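Local coordinates for hypothetical protein (Ruminococcus gnavus, PDB 4QAN) that is of unknown function but can bind a metal ion and adopts a cystatin-like fold, as a divergent member of the NTF2-like superfamily, at residues E67-M71 and L177-T181; D75-P79 and T90-M94. All coordinates share one frame; numbering follows the deposited sequence.

How the contacts relate
Contact 1 (67-71 with 177-181) and contact 2 (75-79 with 90-94) lie with their centres about 13 Å apart, and contact 2 is nested within the long loop of chain that contact 1 closes. They touch through side-chain packing. The selenomethionine M71 of contact 1 leans on L76, with M71 CG 3.5 Å from L76 CG, while Y179 sets CE1 3.5 Å from P77 CG and OH 3.6 Å from M94 CE. Contact 2 is close to the centre of the chain, about 4 Å away, whereas the centre of contact 1 is about 15 Å out. Both lie away from S360, a magnesium-binding residue without metal in this model, and appear to be structural packing.

Contact 1: residues E67-M71 and L177-T181; sequences ELPGM and LLYET
L68 and E180 meet where two type I beta turns, L68-M71 and L177-E180, pack together in the N-terminal half of this cystatin-like protein. The first turn follows helix 61-67 and the second lies between strands 167-172 and 187-188, so the contact joins the helical start of the chain to a loop of the antiparallel sheet. L68 fills the interface with both methyls. Its CD2 presses on E180 CG at 3.4 Å, the two side chains crossing at about a right angle. Its CD1 reaches L177 CD1 at 3.9 Å and Y179 CB at 4.0 Å, arriving at the edge of the tyrosine ring, near its plane.

At one side, the aliphatic part of E67 extends this packing, with CG 3.7 Å from L177 CD1. CG of E67 is anti to the backbone N (chi1 168°), and a bend at chi2 brings the carboxylate round to E180. There E67 OE2 and E180 OE2 stand 3.3 Å apart, their carboxylate planes turned 51° to each other. R128 of helix 126-135 forms salt bridges with both oxygens through NH2, which probably offsets their like charge. At the other side the selenomethionine M71, bent at chi2 and chi3, brings CE to 3.4 Å from Y179 O and meets the CG2 methyl of T181 tip to tip.

Each turn is closed by its own backbone bond, M71 N to L68 O and E180 N to L177 O. Farther out, L178 CB covers one face of the Y179 ring, and L177 leans on L132. The second turn also helps hold the carboxylate of E180: L177 N donates an almost straight 3.1 Å bond to E180 OE2, arriving from above the carboxylate plane, 63° out of it.

Contact 2: residues D75-P79 and T90-M94; sequences DLPAP and TSAEM
T90, near the start of helix 87-108, meets the loop segment 75-79 with every atom of its side chain beyond CA. The contact packs the first turns of this helix against the proline-rich loop that leads up to it. CB of T90 lies 3.7 Å from A78 O, and from there the side chain divides. With OG1 anti to the carbonyl carbon (chi1 -55°), the hydroxyl faces the loop and donates a 2.7 Å hydrogen bond to A78 O. It approaches from above the carbonyl plane, 51° out of it, rather than along a lone pair. The CG2 branch lies 3.5 Å from A78 O and packs on P77 CB at 3.9 Å, while A78 CB sits 3.4 Å from OG1. T80, just beyond the loop segment, is a second hydrogen-bond partner of the same hydroxyl. A valine here would probably leave the buried carbonyl of A78 without its hydroxyl donor and T80 OG1 without this partner.

One turn along the helix from T90, the selenomethionine M94 meets P77, its CG 4.1 Å from P77 CG, the two side chains crossing at about a right angle. E93 runs out extended beyond CG toward the loop. A water bridges the two segments, accepting from A78 N at 2.9 Å and donating to E93 OE2 over a short 2.5 Å.

K268 of helix 254-275 forms a salt bridge with E93 OE2 and also donates to L76 O, tying that helix to both segments. The chemistry is thus divided: A78 gives its carbonyl to a hydroxyl and its N-H to water, while P77, which has no N-H to satisfy, supplies the apolar surface.

Contact 1: residues E67-M71 and L177-T181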
loop_
_atom_site.group_PDB
_atom_site.type_symbol
_atom_site.label_atom_id
_atom_site.label_comp_id
_atom_site.label_asym_id
_atom_site.label_seq_id
_atom_site.Cartn_x
_atom_site.Cartn_y
_atom_site.Cartn_z
ATOM N N GLU A 67 4.781 4.000 -18.610
ATOM C CA GLU A 67 4.653 5.375 -18.138
ATOM C C GLU A 67 5.651 5.758 -17.016
ATOM O O GLU A 67 5.994 6.937 -16.874
ATOM C CB GLU A 67 3.204 5.608 -17.682
ATOM C CG GLU A 67 2.937 6.885 -16.888
ATOM C CD GLU A 67 3.102 8.172 -17.693
ATOM O OE1 GLU A 67 3.232 8.109 -18.941
ATOM O OE2 GLU A 67 3.071 9.259 -17.062
ATOM N N LEU A 68 6.123 4.787 -16.231
ATOM C CA LEU A 68 7.014 5.077 -15.098
ATOM C C LEU A 68 8.326 4.288 -15.146
ATOM O O LEU A 68 8.644 3.545 -14.215
ATOM C CB LEU A 68 6.289 4.774 -13.785
ATOM C CG LEU A 68 4.863 5.306 -13.638
ATOM C CD1 LEU A 68 4.202 4.710 -12.407
ATOM C CD2 LEU A 68 4.857 6.823 -13.566
ATOM N N PRO A 69 9.117 4.468 -16.214
ATOM C CA PRO A 69 10.270 3.584 -16.467
ATOM C C PRO A 69 11.394 3.646 -15.416
ATOM O O PRO A 69 12.154 2.684 -15.274
ATOM C CB PRO A 69 10.775 4.057 -17.830
ATOM C CG PRO A 69 10.382 5.498 -17.886
ATOM C CD PRO A 69 9.058 5.583 -17.175
ATOM N N GLY A 70 11.486 4.766 -14.696
ATOM C CA GLY A 70 12.476 4.954 -13.632
ATOM C C GLY A 70 12.087 4.359 -12.288
ATOM O O GLY A 70 12.890 4.349 -11.361
HETATM N N MSE A 71 10.851 3.876 -12.177
HETATM C CA MSE A 71 10.378 3.174 -10.981
HETATM C C MSE A 71 11.117 1.868 -10.974
HETATM O O MSE A 71 11.303 1.253 -12.028
HETATM C CB MSE A 71 8.865 2.915 -11.126
HETATM C CG MSE A 71 7.944 3.305 -9.978
HETATM SE SE MSE A 71 7.983 5.242 -9.617
HETATM C CE MSE A 71 7.867 5.063 -7.654
ATOM N N LEU A 177 -0.155 10.048 -12.362
ATOM C CA LEU A 177 -0.422 8.819 -11.652
ATOM C C LEU A 177 -0.027 8.955 -10.195
ATOM O O LEU A 177 0.953 9.635 -9.861
ATOM C CB LEU A 177 0.370 7.651 -12.264
ATOM C CG LEU A 177 0.019 7.155 -13.668
ATOM C CD1 LEU A 177 0.859 5.930 -13.994
ATOM C CD2 LEU A 177 -1.466 6.826 -13.818
ATOM N N LEU A 178 -0.778 8.265 -9.341
ATOM C CA LEU A 178 -0.472 8.153 -7.913
ATOM C C LEU A 178 1.008 7.846 -7.629
ATOM O O LEU A 178 1.564 8.346 -6.657
ATOM C CB LEU A 178 -1.345 7.073 -7.283
ATOM C CG LEU A 178 -1.221 6.846 -5.775
ATOM C CD1 LEU A 178 -1.602 8.099 -5.002
ATOM C CD2 LEU A 178 -2.071 5.655 -5.341
ATOM N N TYR A 179 1.654 7.046 -8.470
ATOM C CA TYR A 179 2.999 6.579 -8.138
ATOM C C TYR A 179 4.114 7.465 -8.670
ATOM O O TYR A 179 5.291 7.156 -8.466
ATOM C CB TYR A 179 3.203 5.135 -8.605
ATOM C CG TYR A 179 1.961 4.291 -8.469
ATOM C CD1 TYR A 179 1.483 3.906 -7.228
ATOM C CD2 TYR A 179 1.253 3.908 -9.589
ATOM C CE1 TYR A 179 0.334 3.147 -7.114
ATOM C CE2 TYR A 179 0.106 3.158 -9.487
ATOM C CZ TYR A 179 -0.349 2.780 -8.256
ATOM O OH TYR A 179 -1.499 2.039 -8.206
ATOM N N GLU A 180 3.777 8.558 -9.348
ATOM C CA GLU A 180 4.817 9.454 -9.836
ATOM C C GLU A 180 5.442 10.204 -8.670
ATOM O O GLU A 180 4.777 10.487 -7.676
ATOM C CB GLU A 180 4.278 10.427 -10.869
ATOM C CG GLU A 180 3.893 9.766 -12.177
ATOM C CD GLU A 180 3.373 10.755 -13.195
ATOM O OE1 GLU A 180 3.883 11.900 -13.214
ATOM O OE2 GLU A 180 2.465 10.382 -13.974
ATOM N N THR A 181 6.728 10.515 -8.800
ATOM C CA THR A 181 7.484 11.137 -7.725
ATOM C C THR A 181 7.821 12.577 -8.072
ATOM O O THR A 181 7.894 12.945 -9.252
ATOM C CB THR A 181 8.795 10.381 -7.475
ATOM O OG1 THR A 181 9.678 10.572 -8.590
ATOM C CG2 THR A 181 8.529 8.895 -7.291
#

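Contact 2: residues D75-P79 and T90-M94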
loop_
_atom_site.group_PDB
_atom_site.type_symbol
_atom_site.label_atom_id
_atom_site.label_comp_id
_atom_site.label_asym_id
_atom_site.label_seq_id
_atom_site.Cartn_x
_atom_site.Cartn_y
_atom_site.Cartn_z
ATOM N N ASP A 75 9.193 -0.620 -5.633
ATOM C CA ASP A 75 8.568 0.658 -5.269
ATOM C C ASP A 75 7.137 0.807 -5.787
ATOM O O ASP A 75 6.468 1.787 -5.475
ATOM C CB ASP A 75 9.431 1.840 -5.729
ATOM C CG ASP A 75 10.792 1.887 -5.024
ATOM O OD1 ASP A 75 10.915 1.369 -3.894
ATOM O OD2 ASP A 75 11.744 2.442 -5.600
ATOM N N LEU A 76 6.661 -0.158 -6.567
ATOM C CA LEU A 76 5.266 -0.169 -7.006
ATOM C C LEU A 76 4.453 -1.231 -6.243
ATOM O O LEU A 76 4.984 -2.304 -5.950
ATOM C CB LEU A 76 5.184 -0.440 -8.513
ATOM C CG LEU A 76 5.600 0.727 -9.425
ATOM C CD1 LEU A 76 5.608 0.312 -10.890
ATOM C CD2 LEU A 76 4.704 1.945 -9.232
ATOM N N PRO A 77 3.161 -0.944 -5.943
ATOM C CA PRO A 77 2.299 -1.931 -5.265
ATOM C C PRO A 77 2.177 -3.255 -6.020
ATOM O O PRO A 77 2.346 -3.295 -7.238
ATOM C CB PRO A 77 0.919 -1.238 -5.200
ATOM C CG PRO A 77 1.198 0.219 -5.336
ATOM C CD PRO A 77 2.465 0.343 -6.157
ATOM N N ALA A 78 1.883 -4.324 -5.290
ATOM C CA ALA A 78 1.843 -5.680 -5.856
ATOM C C ALA A 78 0.812 -5.776 -6.965
ATOM O O ALA A 78 -0.164 -5.020 -6.942
ATOM C CB ALA A 78 1.533 -6.696 -4.758
ATOM N N PRO A 79 1.017 -6.706 -7.934
ATOM C CA PRO A 79 0.172 -6.865 -9.116
ATOM C C PRO A 79 -1.157 -7.628 -8.880
ATOM O O PRO A 79 -1.400 -8.704 -9.449
ATOM C CB PRO A 79 1.093 -7.615 -10.086
ATOM C CG PRO A 79 1.933 -8.451 -9.197
ATOM C CD PRO A 79 2.212 -7.571 -8.016
ATOM N N THR A 90 -1.562 -4.751 -1.851
ATOM C CA THR A 90 -1.780 -3.680 -2.794
ATOM C C THR A 90 -2.673 -2.634 -2.143
ATOM O O THR A 90 -2.350 -1.441 -2.165
ATOM C CB THR A 90 -2.394 -4.187 -4.122
ATOM O OG1 THR A 90 -1.577 -5.226 -4.684
ATOM C CG2 THR A 90 -2.478 -3.071 -5.140
ATOM N N SER A 91 -3.759 -3.085 -1.525
ATOM C CA SER A 91 -4.653 -2.179 -0.791
ATOM C C SER A 91 -3.903 -1.402 0.278
ATOM O O SER A 91 -4.049 -0.190 0.376
ATOM C CB SER A 91 -5.822 -2.920 -0.148
ATOM O OG SER A 91 -6.475 -2.086 0.803
ATOM N N ALA A 92 -3.091 -2.099 1.058
ATOM C CA ALA A 92 -2.370 -1.466 2.147
ATOM C C ALA A 92 -1.329 -0.474 1.670
ATOM O O ALA A 92 -1.199 0.591 2.261
ATOM C CB ALA A 92 -1.745 -2.508 3.052
ATOM N N GLU A 93 -0.581 -0.799 0.619
ATOM C CA GLU A 93 0.386 0.166 0.118
ATOM C C GLU A 93 -0.308 1.377 -0.482
ATOM O O GLU A 93 0.111 2.494 -0.261
ATOM C CB GLU A 93 1.342 -0.453 -0.887
ATOM C CG GLU A 93 2.378 -1.364 -0.259
ATOM C CD GLU A 93 3.621 -1.458 -1.105
ATOM O OE1 GLU A 93 4.342 -0.446 -1.165
ATOM O OE2 GLU A 93 3.888 -2.528 -1.709
HETATM N N MSE A 94 -1.369 1.150 -1.238
HETATM C CA MSE A 94 -2.080 2.245 -1.880
HETATM C C MSE A 94 -2.636 3.172 -0.840
HETATM O O MSE A 94 -2.492 4.385 -0.954
HETATM C CB MSE A 94 -3.193 1.704 -2.763
HETATM C CG MSE A 94 -2.604 1.105 -4.041
HETATM SE SE MSE A 94 -4.089 0.744 -5.272
HETATM C CE MSE A 94 -4.181 2.598 -5.915
HETATM O O HOH W 1 1.888 -3.898 -2.467
#